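Local coordinates for protein ditrans,polycis-undecaprenyl-diphosphate synthase ((2E,6E)-farnesyl-diphosphate specific) (Acinetobacter baumannii, PDB 6ACS) that probably builds the undecaprenyl diphosphate precursor of the bacterial glycosyl carrier lipid by sequential, magnesium-dependent condensation of isopentenyl diphosphate with farnesyl diphosphate, at residues A146-Q149 / V150-V154; D167-A170 / K171-L175; P214-T217 / V218-D222; F221-A224 / L225-S229. All coordinates share one frame; numbering follows the deposited sequence.

Interaction 1 (A146-Q149 / V150-V154); sequences AAKQ and VAQAV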
ATOM      1  N   ALA B 146       0.805  -9.740  12.359  1.00 21.44           N
ATOM      2  CA  ALA B 146       1.147  -8.734  13.362  1.00 21.83           C
ATOM      3  C   ALA B 146      -0.018  -8.522  14.340  1.00 21.96           C
ATOM      4  O   ALA B 146       0.173  -8.452  15.565  1.00 21.62           O
ATOM      5  CB  ALA B 146       1.522  -7.415  12.667  1.00 20.81           C
ATOM      6  N   ALA B 147      -1.238  -8.420  13.808  1.00 22.24           N
ATOM      7  CA  ALA B 147      -2.408  -8.220  14.670  1.00 21.73           C
ATOM      8  C   ALA B 147      -2.610  -9.395  15.617  1.00 24.60           C
ATOM      9  O   ALA B 147      -2.983  -9.211  16.790  1.00 23.41           O
ATOM     10  CB  ALA B 147      -3.657  -8.001  13.809  1.00 20.65           C
ATOM     11  N   LYS B 148      -2.358 -10.609  15.126  1.00 22.37           N
ATOM     12  CA  LYS B 148      -2.465 -11.802  15.955  1.00 23.45           C
ATOM     13  C   LYS B 148      -1.456 -11.760  17.090  1.00 22.15           C
ATOM     14  O   LYS B 148      -1.786 -12.071  18.231  1.00 22.21           O
ATOM     15  CB  LYS B 148      -2.255 -13.057  15.104  1.00 22.67           C
ATOM     16  CG  LYS B 148      -2.231 -14.342  15.920  1.00 23.49           C
ATOM     17  CD  LYS B 148      -2.169 -15.597  15.015  1.00 29.76           C
ATOM     18  CE  LYS B 148      -0.791 -15.825  14.438  0.59 31.91           C
ATOM     19  NZ  LYS B 148      -0.680 -17.224  13.924  0.59 36.73           N
ATOM     20  N   GLN B 149      -0.205 -11.399  16.786  1.00 21.52           N
ATOM     21  CA  GLN B 149       0.806 -11.355  17.835  1.00 21.74           C
ATOM     22  C   GLN B 149       0.466 -10.318  18.899  1.00 23.19           C
ATOM     23  O   GLN B 149       0.632 -10.566  20.107  1.00 26.16           O
ATOM     24  CB  GLN B 149       2.167 -11.040  17.225  1.00 22.90           C
ATOM     25  CG  GLN B 149       2.721 -12.116  16.335  1.00 28.79           C
ATOM     26  CD  GLN B 149       4.048 -11.678  15.761  1.00 35.79           C
ATOM     27  OE1 GLN B 149       4.967 -11.357  16.507  1.00 31.86           O
ATOM     28  NE2 GLN B 149       4.135 -11.601  14.439  1.00 41.51           N
ATOM     29  N   VAL B 150       0.003  -9.147  18.470  1.00 22.64           N
ATOM     30  CA  VAL B 150      -0.403  -8.109  19.420  1.00 23.67           C
ATOM     31  C   VAL B 150      -1.561  -8.595  20.286  1.00 25.50           C
ATOM     32  O   VAL B 150      -1.557  -8.439  21.519  1.00 24.03           O
ATOM     33  CB  VAL B 150      -0.782  -6.828  18.659  1.00 24.91           C
ATOM     34  CG1 VAL B 150      -1.448  -5.845  19.592  1.00 28.96           C
ATOM     35  CG2 VAL B 150       0.473  -6.215  18.062  1.00 27.67           C
ATOM     36  N   ALA B 151      -2.567  -9.204  19.655  1.00 22.52           N
ATOM     37  CA  ALA B 151      -3.715  -9.707  20.409  1.00 24.69           C
ATOM     38  C   ALA B 151      -3.328 -10.851  21.342  1.00 25.75           C
ATOM     39  O   ALA B 151      -3.905 -10.990  22.424  1.00 28.46           O
ATOM     40  CB  ALA B 151      -4.798 -10.167  19.447  1.00 25.25           C
ATOM     41  N   GLN B 152      -2.393 -11.705  20.937  1.00 25.26           N
ATOM     42  CA  GLN B 152      -1.920 -12.739  21.853  1.00 26.72           C
ATOM     43  C   GLN B 152      -1.277 -12.114  23.077  1.00 29.64           C
ATOM     44  O   GLN B 152      -1.479 -12.584  24.203  1.00 29.17           O
ATOM     45  CB  GLN B 152      -0.936 -13.675  21.146  1.00 26.38           C
ATOM     46  CG  GLN B 152      -1.628 -14.601  20.156  1.00 28.73           C
ATOM     47  CD  GLN B 152      -0.649 -15.342  19.268  1.00 35.65           C
ATOM     48  OE1 GLN B 152       0.418 -14.825  18.928  1.00 36.83           O
ATOM     49  NE2 GLN B 152      -1.005 -16.567  18.890  1.00 38.68           N
ATOM     50  N   ALA B 153      -0.501 -11.045  22.882  1.00 29.60           N
ATOM     51  CA  ALA B 153       0.053 -10.350  24.043  1.00 30.20           C
ATOM     52  C   ALA B 153      -1.051  -9.757  24.920  1.00 28.85           C
ATOM     53  O   ALA B 153      -0.961  -9.795  26.153  1.00 32.87           O
ATOM     54  CB  ALA B 153       1.042  -9.274  23.587  1.00 29.42           C
ATOM     55  N   VAL B 154      -2.089  -9.183  24.308  1.00 27.34           N
ATOM     56  CA  VAL B 154      -3.226  -8.677  25.085  1.00 25.56           C
ATOM     57  C   VAL B 154      -3.893  -9.812  25.867  1.00 29.62           C
ATOM     58  O   VAL B 154      -4.260  -9.655  27.044  1.00 31.65           O
ATOM     59  CB  VAL B 154      -4.223  -7.969  24.153  1.00 24.98           C
ATOM     60  CG1 VAL B 154      -5.569  -7.650  24.868  1.00 27.72           C
ATOM     61  CG2 VAL B 154      -3.587  -6.688  23.545  1.00 24.08           C
TER

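Interaction 2 (D167-A170 / K171-L175); sequences DLFA and KYVSL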
ATOM      1  N   ASP B 167       2.542   3.191  16.119  1.00 19.55           N
ATOM      2  CA  ASP B 167       3.927   2.985  16.539  1.00 21.39           C
ATOM      3  C   ASP B 167       4.110   1.632  17.203  1.00 19.82           C
ATOM      4  O   ASP B 167       5.103   0.936  16.951  1.00 20.74           O
ATOM      5  CB  ASP B 167       4.360   4.095  17.488  1.00 24.98           C
ATOM      6  CG  ASP B 167       4.579   5.410  16.774  1.00 35.57           C
ATOM      7  OD1 ASP B 167       4.765   5.400  15.533  1.00 38.09           O
ATOM      8  OD2 ASP B 167       4.537   6.447  17.453  1.00 40.69           O
ATOM      9  N   LEU B 168       3.148   1.231  18.029  1.00 19.10           N
ATOM     10  CA  LEU B 168       3.239  -0.069  18.679  1.00 22.18           C
ATOM     11  C   LEU B 168       3.069  -1.200  17.662  1.00 19.86           C
ATOM     12  O   LEU B 168       3.831  -2.177  17.664  1.00 20.40           O
ATOM     13  CB  LEU B 168       2.205  -0.145  19.811  1.00 23.62           C
ATOM     14  CG  LEU B 168       2.293  -1.382  20.725  1.00 24.37           C
ATOM     15  CD1 LEU B 168       1.771  -1.072  22.140  1.00 24.26           C
ATOM     16  CD2 LEU B 168       1.505  -2.563  20.133  1.00 24.71           C
ATOM     17  N   PHE B 169       2.067  -1.081  16.797  1.00 17.55           N
ATOM     18  CA  PHE B 169       1.770  -2.126  15.824  1.00 17.49           C
ATOM     19  C   PHE B 169       2.927  -2.346  14.867  1.00 19.51           C
ATOM     20  O   PHE B 169       3.226  -3.488  14.500  1.00 19.71           O
ATOM     21  CB  PHE B 169       0.503  -1.751  15.048  1.00 20.06           C
ATOM     22  CG  PHE B 169       0.038  -2.820  14.097  1.00 18.57           C
ATOM     23  CD1 PHE B 169      -0.682  -3.912  14.558  1.00 21.82           C
ATOM     24  CD2 PHE B 169       0.322  -2.725  12.742  1.00 18.09           C
ATOM     25  CE1 PHE B 169      -1.115  -4.896  13.668  1.00 21.25           C
ATOM     26  CE2 PHE B 169      -0.098  -3.687  11.859  1.00 21.49           C
ATOM     27  CZ  PHE B 169      -0.829  -4.776  12.318  1.00 20.54           C
ATOM     28  N   ALA B 170       3.622  -1.268  14.492  1.00 19.68           N
ATOM     29  CA  ALA B 170       4.671  -1.367  13.487  1.00 19.46           C
ATOM     30  C   ALA B 170       5.766  -2.355  13.877  1.00 22.00           C
ATOM     31  O   ALA B 170       6.413  -2.947  12.995  1.00 20.53           O
ATOM     32  CB  ALA B 170       5.256   0.031  13.237  1.00 19.96           C
ATOM     33  N   LYS B 171       5.987  -2.557  15.184  1.00 20.07           N
ATOM     34  CA  LYS B 171       7.074  -3.418  15.636  1.00 20.20           C
ATOM     35  C   LYS B 171       6.791  -4.896  15.409  1.00 19.41           C
ATOM     36  O   LYS B 171       7.684  -5.716  15.626  1.00 20.39           O
ATOM     37  CB  LYS B 171       7.388  -3.166  17.113  1.00 20.92           C
ATOM     38  CG  LYS B 171       7.848  -1.739  17.414  1.00 24.03           C
ATOM     39  CD  LYS B 171       9.143  -1.437  16.670  1.00 28.87           C
ATOM     40  CE  LYS B 171       9.750  -0.116  17.100  1.00 36.40           C
ATOM     41  NZ  LYS B 171      10.813   0.331  16.162  1.00 39.25           N
ATOM     42  N   TYR B 172       5.588  -5.246  14.974  1.00 20.37           N
ATOM     43  CA  TYR B 172       5.210  -6.631  14.729  1.00 20.24           C
ATOM     44  C   TYR B 172       5.110  -6.973  13.246  1.00 22.08           C
ATOM     45  O   TYR B 172       4.903  -8.144  12.901  1.00 21.39           O
ATOM     46  CB  TYR B 172       3.864  -6.916  15.399  1.00 21.17           C
ATOM     47  CG  TYR B 172       3.924  -6.831  16.908  1.00 21.36           C
ATOM     48  CD1 TYR B 172       3.750  -5.619  17.568  1.00 21.93           C
ATOM     49  CD2 TYR B 172       4.142  -7.975  17.673  1.00 21.63           C
ATOM     50  CE1 TYR B 172       3.786  -5.539  18.965  1.00 20.64           C
ATOM     51  CE2 TYR B 172       4.177  -7.907  19.070  1.00 23.45           C
ATOM     52  CZ  TYR B 172       3.992  -6.687  19.705  1.00 23.54           C
ATOM     53  OH  TYR B 172       4.028  -6.599  21.086  1.00 26.29           O
ATOM     54  N   VAL B 173       5.263  -5.999  12.379  1.00 19.62           N
ATOM     55  CA  VAL B 173       5.188  -6.158  10.926  1.00 17.51           C
ATOM     56  C   VAL B 173       6.563  -6.549  10.411  1.00 20.27           C
ATOM     57  O   VAL B 173       7.579  -6.077  10.931  1.00 21.78           O
ATOM     58  CB  VAL B 173       4.718  -4.847  10.267  1.00 21.14           C
ATOM     59  CG1 VAL B 173       4.579  -5.038   8.720  1.00 21.30           C
ATOM     60  CG2 VAL B 173       3.383  -4.384  10.885  1.00 21.67           C
ATOM     61  N   SER B 174       6.614  -7.393   9.373  1.00 20.52           N
ATOM     62  CA  SER B 174       7.915  -7.841   8.869  1.00 20.41           C
ATOM     63  C   SER B 174       8.782  -6.663   8.415  1.00 21.04           C
ATOM     64  O   SER B 174       8.285  -5.627   7.951  1.00 20.21           O
ATOM     65  CB  SER B 174       7.738  -8.824   7.697  1.00 22.07           C
ATOM     66  OG  SER B 174       6.820  -9.846   8.006  0.69 28.27           O
ATOM     67  N   LEU B 175      10.106  -6.826   8.578  1.00 21.02           N
ATOM     68  CA  LEU B 175      11.125  -5.879   8.108  1.00 20.60           C
ATOM     69  C   LEU B 175      11.073  -4.528   8.822  1.00 22.04           C
ATOM     70  O   LEU B 175      11.542  -3.517   8.284  1.00 20.46           O
ATOM     71  CB  LEU B 175      11.044  -5.667   6.586  1.00 21.98           C
ATOM     72  CG  LEU B 175      11.122  -6.989   5.796  1.00 23.56           C
ATOM     73  CD1 LEU B 175      11.219  -6.701   4.314  1.00 26.13           C
ATOM     74  CD2 LEU B 175      12.295  -7.844   6.278  1.00 26.09           C
TER

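Interaction 3 (P214-T217 / V218-D222); sequences PEFT and VEEFD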
ATOM      1  N   PRO B 214      12.061 -12.620 -16.825  1.00 35.17           N
ATOM      2  CA  PRO B 214      13.249 -13.295 -17.389  1.00 34.36           C
ATOM      3  C   PRO B 214      14.064 -12.415 -18.310  1.00 39.38           C
ATOM      4  O   PRO B 214      15.252 -12.688 -18.525  1.00 43.42           O
ATOM      5  CB  PRO B 214      12.658 -14.500 -18.133  1.00 35.65           C
ATOM      6  CG  PRO B 214      11.352 -14.744 -17.499  1.00 37.17           C
ATOM      7  CD  PRO B 214      10.834 -13.396 -17.087  1.00 35.87           C
ATOM      8  N   GLU B 215      13.469 -11.362 -18.861  1.00 38.33           N
ATOM      9  CA  GLU B 215      14.169 -10.448 -19.742  1.00 40.30           C
ATOM     10  C   GLU B 215      14.567  -9.161 -19.038  1.00 37.93           C
ATOM     11  O   GLU B 215      15.050  -8.237 -19.696  1.00 37.44           O
ATOM     12  CB  GLU B 215      13.298 -10.138 -20.957  1.00 46.08           C
ATOM     13  CG  GLU B 215      13.271 -11.248 -21.976  1.00 60.03           C
ATOM     14  CD  GLU B 215      11.997 -11.249 -22.790  1.00 74.76           C
ATOM     15  OE1 GLU B 215      10.962 -10.784 -22.268  1.00 78.92           O
ATOM     16  OE2 GLU B 215      12.028 -11.707 -23.954  1.00 80.61           O
ATOM     17  N   PHE B 216      14.364  -9.068 -17.722  1.00 34.00           N
ATOM     18  CA  PHE B 216      14.717  -7.851 -17.005  1.00 29.28           C
ATOM     19  C   PHE B 216      16.234  -7.780 -16.874  1.00 33.16           C
ATOM     20  O   PHE B 216      16.876  -8.765 -16.505  1.00 41.32           O
ATOM     21  CB  PHE B 216      14.043  -7.835 -15.629  1.00 27.09           C
ATOM     22  CG  PHE B 216      14.074  -6.496 -14.944  1.00 29.03           C
ATOM     23  CD1 PHE B 216      13.346  -5.426 -15.447  1.00 30.25           C
ATOM     24  CD2 PHE B 216      14.821  -6.309 -13.786  1.00 32.60           C
ATOM     25  CE1 PHE B 216      13.367  -4.185 -14.813  1.00 30.68           C
ATOM     26  CE2 PHE B 216      14.840  -5.071 -13.140  1.00 34.12           C
ATOM     27  CZ  PHE B 216      14.111  -4.010 -13.657  1.00 32.14           C
ATOM     28  N   THR B 217      16.814  -6.631 -17.220  1.00 30.33           N
ATOM     29  CA  THR B 217      18.262  -6.491 -17.275  1.00 25.22           C
ATOM     30  C   THR B 217      18.723  -5.478 -16.239  1.00 27.38           C
ATOM     31  O   THR B 217      17.939  -4.659 -15.748  1.00 25.50           O
ATOM     32  CB  THR B 217      18.743  -6.035 -18.667  1.00 29.24           C
ATOM     33  OG1 THR B 217      18.141  -4.772 -18.981  1.00 32.32           O
ATOM     34  CG2 THR B 217      18.339  -7.066 -19.737  1.00 31.55           C
ATOM     35  N   VAL B 218      20.011  -5.556 -15.898  1.00 28.28           N
ATOM     36  CA  VAL B 218      20.585  -4.543 -15.015  1.00 27.51           C
ATOM     37  C   VAL B 218      20.537  -3.172 -15.678  1.00 26.76           C
ATOM     38  O   VAL B 218      20.454  -2.149 -14.988  1.00 27.31           O
ATOM     39  CB  VAL B 218      22.008  -4.938 -14.560  1.00 29.80           C
ATOM     40  CG1 VAL B 218      23.021  -4.811 -15.680  1.00 32.62           C
ATOM     41  CG2 VAL B 218      22.423  -4.102 -13.345  1.00 32.38           C
ATOM     42  N   GLU B 219      20.599  -3.115 -17.013  1.00 27.13           N
ATOM     43  CA  GLU B 219      20.420  -1.830 -17.690  1.00 25.25           C
ATOM     44  C   GLU B 219      19.034  -1.249 -17.409  1.00 27.83           C
ATOM     45  O   GLU B 219      18.888  -0.041 -17.162  1.00 25.47           O
ATOM     46  CB  GLU B 219      20.633  -1.981 -19.194  1.00 32.46           C
ATOM     47  CG  GLU B 219      22.095  -2.215 -19.607  1.00 40.25           C
ATOM     48  CD  GLU B 219      22.545  -3.659 -19.452  1.00 45.85           C
ATOM     49  OE1 GLU B 219      21.677  -4.555 -19.295  1.00 40.86           O
ATOM     50  OE2 GLU B 219      23.774  -3.892 -19.487  1.00 48.39           O
ATOM     51  N   GLU B 220      17.992  -2.087 -17.440  1.00 25.34           N
ATOM     52  CA  GLU B 220      16.675  -1.541 -17.132  1.00 26.51           C
ATOM     53  C   GLU B 220      16.548  -1.212 -15.657  1.00 25.58           C
ATOM     54  O   GLU B 220      15.856  -0.249 -15.294  1.00 24.36           O
ATOM     55  CB  GLU B 220      15.538  -2.482 -17.552  1.00 30.70           C
ATOM     56  CG  GLU B 220      14.180  -1.787 -17.325  1.00 36.49           C
ATOM     57  CD  GLU B 220      12.982  -2.471 -17.965  1.00 40.09           C
ATOM     58  OE1 GLU B 220      11.867  -1.921 -17.859  1.00 39.54           O
ATOM     59  OE2 GLU B 220      13.151  -3.535 -18.581  1.00 40.80           O
ATOM     60  N   PHE B 221      17.204  -1.987 -14.794  1.00 22.85           N
ATOM     61  CA  PHE B 221      17.246  -1.629 -13.376  1.00 22.46           C
ATOM     62  C   PHE B 221      17.908  -0.270 -13.169  1.00 24.36           C
ATOM     63  O   PHE B 221      17.430   0.545 -12.365  1.00 25.04           O
ATOM     64  CB  PHE B 221      17.962  -2.732 -12.590  1.00 22.24           C
ATOM     65  CG  PHE B 221      17.961  -2.523 -11.102  1.00 22.64           C
ATOM     66  CD1 PHE B 221      16.773  -2.601 -10.391  1.00 27.32           C
ATOM     67  CD2 PHE B 221      19.142  -2.322 -10.412  1.00 24.77           C
ATOM     68  CE1 PHE B 221      16.757  -2.421  -9.003  1.00 27.86           C
ATOM     69  CE2 PHE B 221      19.152  -2.160  -9.028  1.00 26.42           C
ATOM     70  CZ  PHE B 221      17.944  -2.202  -8.320  1.00 26.88           C
ATOM     71  N   ASP B 222      19.016  -0.010 -13.884  1.00 23.79           N
ATOM     72  CA  ASP B 222      19.668   1.297 -13.809  1.00 25.79           C
ATOM     73  C   ASP B 222      18.715   2.391 -14.252  1.00 24.26           C
ATOM     74  O   ASP B 222      18.678   3.483 -13.664  1.00 24.17           O
ATOM     75  CB  ASP B 222      20.911   1.347 -14.708  1.00 26.99           C
ATOM     76  CG  ASP B 222      22.033   0.408 -14.265  1.00 33.36           C
ATOM     77  OD1 ASP B 222      22.051  -0.037 -13.101  1.00 35.21           O
ATOM     78  OD2 ASP B 222      22.895   0.109 -15.128  1.00 33.05           O
TER
HETATM   79  O   HOH W   1      15.004  -5.016 -19.285  1.00 33.51           O

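Interaction 4 (F221-A224 / L225-S229); sequences FDHA and LNVFS. With IPA (isopropyl alcohol), chain G.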
ATOM      1  N   PHE B 221      17.204  -1.987 -14.794  1.00 22.85           N
ATOM      2  CA  PHE B 221      17.246  -1.629 -13.376  1.00 22.46           C
ATOM      3  C   PHE B 221      17.908  -0.270 -13.169  1.00 24.36           C
ATOM      4  O   PHE B 221      17.430   0.545 -12.365  1.00 25.04           O
ATOM      5  CB  PHE B 221      17.962  -2.732 -12.590  1.00 22.24           C
ATOM      6  CG  PHE B 221      17.961  -2.523 -11.102  1.00 22.64           C
ATOM      7  CD1 PHE B 221      16.773  -2.601 -10.391  1.00 27.32           C
ATOM      8  CD2 PHE B 221      19.142  -2.322 -10.412  1.00 24.77           C
ATOM      9  CE1 PHE B 221      16.757  -2.421  -9.003  1.00 27.86           C
ATOM     10  CE2 PHE B 221      19.152  -2.160  -9.028  1.00 26.42           C
ATOM     11  CZ  PHE B 221      17.944  -2.202  -8.320  1.00 26.88           C
ATOM     12  N   ASP B 222      19.016  -0.010 -13.884  1.00 23.79           N
ATOM     13  CA  ASP B 222      19.668   1.297 -13.809  1.00 25.79           C
ATOM     14  C   ASP B 222      18.715   2.391 -14.252  1.00 24.26           C
ATOM     15  O   ASP B 222      18.678   3.483 -13.664  1.00 24.17           O
ATOM     16  CB  ASP B 222      20.911   1.347 -14.708  1.00 26.99           C
ATOM     17  CG  ASP B 222      22.033   0.408 -14.265  1.00 33.36           C
ATOM     18  OD1 ASP B 222      22.051  -0.037 -13.101  1.00 35.21           O
ATOM     19  OD2 ASP B 222      22.895   0.109 -15.128  1.00 33.05           O
ATOM     20  N   HIS B 223      17.962   2.134 -15.323  1.00 25.74           N
ATOM     21  CA  HIS B 223      16.971   3.105 -15.769  1.00 27.72           C
ATOM     22  C   HIS B 223      15.924   3.357 -14.686  1.00 26.96           C
ATOM     23  O   HIS B 223      15.522   4.503 -14.458  1.00 27.61           O
ATOM     24  CB  HIS B 223      16.318   2.619 -17.066  1.00 29.40           C
ATOM     25  CG  HIS B 223      15.136   3.435 -17.500  1.00 36.03           C
ATOM     26  ND1 HIS B 223      15.250   4.715 -17.997  1.00 38.19           N
ATOM     27  CD2 HIS B 223      13.811   3.150 -17.500  1.00 38.33           C
ATOM     28  CE1 HIS B 223      14.050   5.183 -18.290  1.00 39.44           C
ATOM     29  NE2 HIS B 223      13.156   4.253 -17.993  1.00 40.64           N
ATOM     30  N   ALA B 224      15.450   2.295 -14.028  1.00 23.26           N
ATOM     31  CA  ALA B 224      14.437   2.473 -12.988  1.00 22.24           C
ATOM     32  C   ALA B 224      14.979   3.323 -11.841  1.00 23.80           C
ATOM     33  O   ALA B 224      14.266   4.182 -11.306  1.00 24.34           O
ATOM     34  CB  ALA B 224      13.966   1.116 -12.459  1.00 23.94           C
ATOM     35  N   LEU B 225      16.233   3.086 -11.446  1.00 23.81           N
ATOM     36  CA  LEU B 225      16.848   3.907 -10.400  1.00 23.53           C
ATOM     37  C   LEU B 225      16.973   5.358 -10.847  1.00 23.05           C
ATOM     38  O   LEU B 225      16.784   6.285 -10.046  1.00 22.89           O
ATOM     39  CB  LEU B 225      18.210   3.334 -10.008  1.00 23.10           C
ATOM     40  CG  LEU B 225      18.192   1.960  -9.342  1.00 29.45           C
ATOM     41  CD1 LEU B 225      19.610   1.457  -9.069  1.00 27.73           C
ATOM     42  CD2 LEU B 225      17.464   2.066  -8.039  1.00 29.60           C
ATOM     43  N   ASN B 226      17.283   5.582 -12.127  1.00 23.78           N
ATOM     44  CA  ASN B 226      17.370   6.951 -12.634  1.00 24.83           C
ATOM     45  C   ASN B 226      15.998   7.636 -12.613  1.00 24.78           C
ATOM     46  O   ASN B 226      15.873   8.821 -12.246  1.00 24.82           O
ATOM     47  CB  ASN B 226      17.945   6.926 -14.050  1.00 24.89           C
ATOM     48  CG  ASN B 226      18.424   8.280 -14.501  1.00 31.54           C
ATOM     49  OD1 ASN B 226      19.380   8.819 -13.949  1.00 32.17           O
ATOM     50  ND2 ASN B 226      17.759   8.847 -15.496  1.00 34.65           N
ATOM     51  N   VAL B 227      14.957   6.897 -12.986  1.00 23.67           N
ATOM     52  CA  VAL B 227      13.595   7.429 -12.914  1.00 25.30           C
ATOM     53  C   VAL B 227      13.246   7.778 -11.472  1.00 24.36           C
ATOM     54  O   VAL B 227      12.681   8.843 -11.191  1.00 23.92           O
ATOM     55  CB  VAL B 227      12.597   6.424 -13.518  1.00 25.78           C
ATOM     56  CG1 VAL B 227      11.146   6.869 -13.256  1.00 27.48           C
ATOM     57  CG2 VAL B 227      12.835   6.293 -15.028  1.00 29.45           C
ATOM     58  N   PHE B 228      13.572   6.877 -10.543  1.00 22.60           N
ATOM     59  CA  PHE B 228      13.346   7.128  -9.123  1.00 22.85           C
ATOM     60  C   PHE B 228      14.009   8.422  -8.675  1.00 22.35           C
ATOM     61  O   PHE B 228      13.410   9.229  -7.952  1.00 22.79           O
ATOM     62  CB  PHE B 228      13.887   5.963  -8.296  1.00 22.59           C
ATOM     63  CG  PHE B 228      13.914   6.242  -6.820  1.00 25.15           C
ATOM     64  CD1 PHE B 228      12.772   6.071  -6.055  1.00 24.68           C
ATOM     65  CD2 PHE B 228      15.078   6.698  -6.200  1.00 22.82           C
ATOM     66  CE1 PHE B 228      12.790   6.331  -4.688  1.00 23.65           C
ATOM     67  CE2 PHE B 228      15.102   6.974  -4.839  1.00 25.25           C
ATOM     68  CZ  PHE B 228      13.944   6.783  -4.076  1.00 25.11           C
ATOM     69  N   SER B 229      15.261   8.632  -9.079  1.00 21.68           N
ATOM     70  CA  SER B 229      15.938   9.857  -8.658  1.00 22.18           C
ATOM     71  C   SER B 229      15.206  11.095  -9.170  1.00 24.67           C
ATOM     72  O   SER B 229      14.999  12.065  -8.417  1.00 26.61           O
ATOM     73  CB  SER B 229      17.389   9.856  -9.138  1.00 27.73           C
ATOM     74  OG  SER B 229      18.048  11.034  -8.703  1.00 28.29           O
TER
HETATM   75  C1  IPA G 301       9.652   5.898 -16.774  1.00 62.39           C
HETATM   76  C2  IPA G 301       9.001   4.638 -17.327  1.00 63.80           C
HETATM   77  C3  IPA G 301       7.991   4.097 -16.320  1.00 62.85           C
HETATM   78  O2  IPA G 301      10.003   3.676 -17.580  1.00 63.15           O

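Interaction 1 (A146-Q149 / V150-V154)
The amide of Gln-152 is the flat group of this contact, and it turns one face to the aliphatic part of Lys-148: in one of the two modelled conformers of the lysine, Lys-148 CG stands over that face, 3.8 Å from Gln-152 CD. The amide nitrogen NE2 is engaged elsewhere, in a hydrogen bond to Asp-162 of the second subunit, which probably sets how the group is turned. In this conformer both side chains leave the helix side by side and point the same way. For Lys-148 this follows from a CG anti to the backbone N (chi1 175°), with the chain bending only further out. Gln-149, one residue on, sends its amide NE2 back to Asn-145.

The backbone evidence is a run of regular bonds, from Val-150 N to Ala-146 O (3.0 Å) through to Ala-153 N and Gln-149 O. Val-150 lays its CG2 branch 3.4 Å from Ala-146 O, while the small Ala-147 and Ala-151 admit Phe-169 and Ile-164 of the second subunit. These i to i+4 contacts are those of an alpha-helix, here helix 139-155, one flank of which packs in the homodimer interface.

Interaction 2 (D167-A170 / K171-L175)
Asp-167 reaches Lys-171 through its backbone, its carbonyl O lying 3.9 Å from Lys-171 CG. That lysine then bends at chi2 and carries its ammonium away from the helix.

Leu-168 meets the second segment through its carbonyl and its side chain. Its carbonyl O accepts a weak hydrogen bond from Lys-171 N at 3.3 Å, and the same oxygen lies at the edge of the Tyr-172 ring, in its plane, 3.4 Å from Tyr-172 CD1. Its CD2 methyl packs on Tyr-172 CE1 at 3.9 Å. The tyrosine ring is brought back over the preceding turn by a CG set anti to its own carbonyl carbon (chi1 -65°), beside the backbone N.

Phe-169 O receives Tyr-172 N at 3.0 Å with a nearly straight N-H (165°), although the donor stands well above the carbonyl plane. With the bonds from Lys-171 and Val-173, this makes three successive bonds that each span three residues, and the last of them closes a type I beta turn from Ala-170 to Val-173, by which the chain leaves helix 166-170 for the loop towards strand 183-186. On the apolar side, Phe-169 CE2 meets the CG2 branch of Val-173 at 3.7 Å. The buried ring also meets Trp-199 and packs on Ala-147 of the second subunit.

Ala-170 supplies the turn's acceptor, its O taking a weak bond from Val-173 N at 3.3 Å. Trp-199 lies against the side chains of both Ala-170 and Val-173, the first and last residues of the turn.

Interaction 3 (P214-T217 / V218-D222)
Three kinds of interaction join Thr-217 and Phe-216 to the first turn of the helix that follows. The direct hydrogen bonds come first. Thr-217 OG1 accepts Glu-220 N at 3.1 Å, and Thr-217 O accepts Phe-221 N at 2.9 Å. A chi1 of 59°, which places OG1 between the backbone N and the carbonyl carbon, aims the hydroxyl at the helix start.

Water forms the second layer. One molecule accepts from Thr-217 OG1 at 3.2 Å and donates to Glu-215 O, also at 3.2 Å; its approach to Glu-220 OE2 is so short that its exact length is doubtful. The Glu-220 carboxylate is gripped further by Thr-209 at OE1 and Thr-211 at OE2, so its polar end is held in place.

Packing on the Phe-216 ring completes the set. The extended Glu-220 side chain crosses that of Phe-216 at about a right angle, with CG 3.6 Å from Phe-216 CE1 and the carboxylate plane 43° from that of the ring. Phe-216 CE2 also makes apolar contact with Phe-221 CB at 3.9 Å, and the Phe-216 ring meets that of Trp-213. A side-chain oxygen taking the amide of the third residue on is the signature of an N-cap, here supplied by Thr-217 to helix 218-235.

Interaction 4 (F221-A224 / L225-S229)
Leu-225 lays its CD1 methyl 3.6 Å from Phe-221 CE2, while its CG stands above one face of that ring, offset toward the rim. Its backbone N bonds to Phe-221 O at 3.0 Å. Pro-10 and Leu-183 also pack on this leucine.

Asn-226 contributes its backbone N, bonded to Asp-222 O at 3.0 Å. Its side chain leads away from the preceding turn, and OD1 is held by the hydroxyl of Tyr-7.

Val-227 lies over the imidazole of His-223 in a CH-pi contact: CG2 is 3.8 Å from the ring centroid and 23° off the normal. With CG1 anti to the backbone N (chi1 171°), CG2 is left beside that N, where it meets the imidazole of the preceding turn. In the plane of the same ring, at its edge, His-223 NE2 shares a hydrogen bond of 3.2 Å with O2 of an isopropyl alcohol, probably from the crystallisation liquor, which Tyr-207 OH also binds.

Phe-228 closes the series, its N bonded to Ala-224 O at 2.9 Å and its side chain touching Glu-205, a predicted magnesium ligand. These repeats of i to i+4 belong to an alpha-helix, helix 218-235, which packs on strands 183-186 and 205-208 at one margin of the parallel sheet.

Overall arrangement
From the N terminus, interactions 1, 2 and then the overlapping pair 3 and 4 follow one another, each local, closing no long loop, none nested. Interaction 1 lies on helix 139-155, interaction 2 on helix 166-170 and its exit turn. The two touch, Val-150 CG2 lying 3.4 Å from Tyr-172 CD1, and both meet the second subunit, interaction 2 through Phe-169. After strands 183-186 and 205-208, interaction 3 leads from the preceding loop into helix 218-235 and interaction 4 continues along it, both sharing Phe-221 and Asp-222. The centres of interactions 1 and 3 lie about 41 Å apart, on opposite sides of the chain's centre: the first pair lies partly at the dimer interface, the second against the sheet's margin.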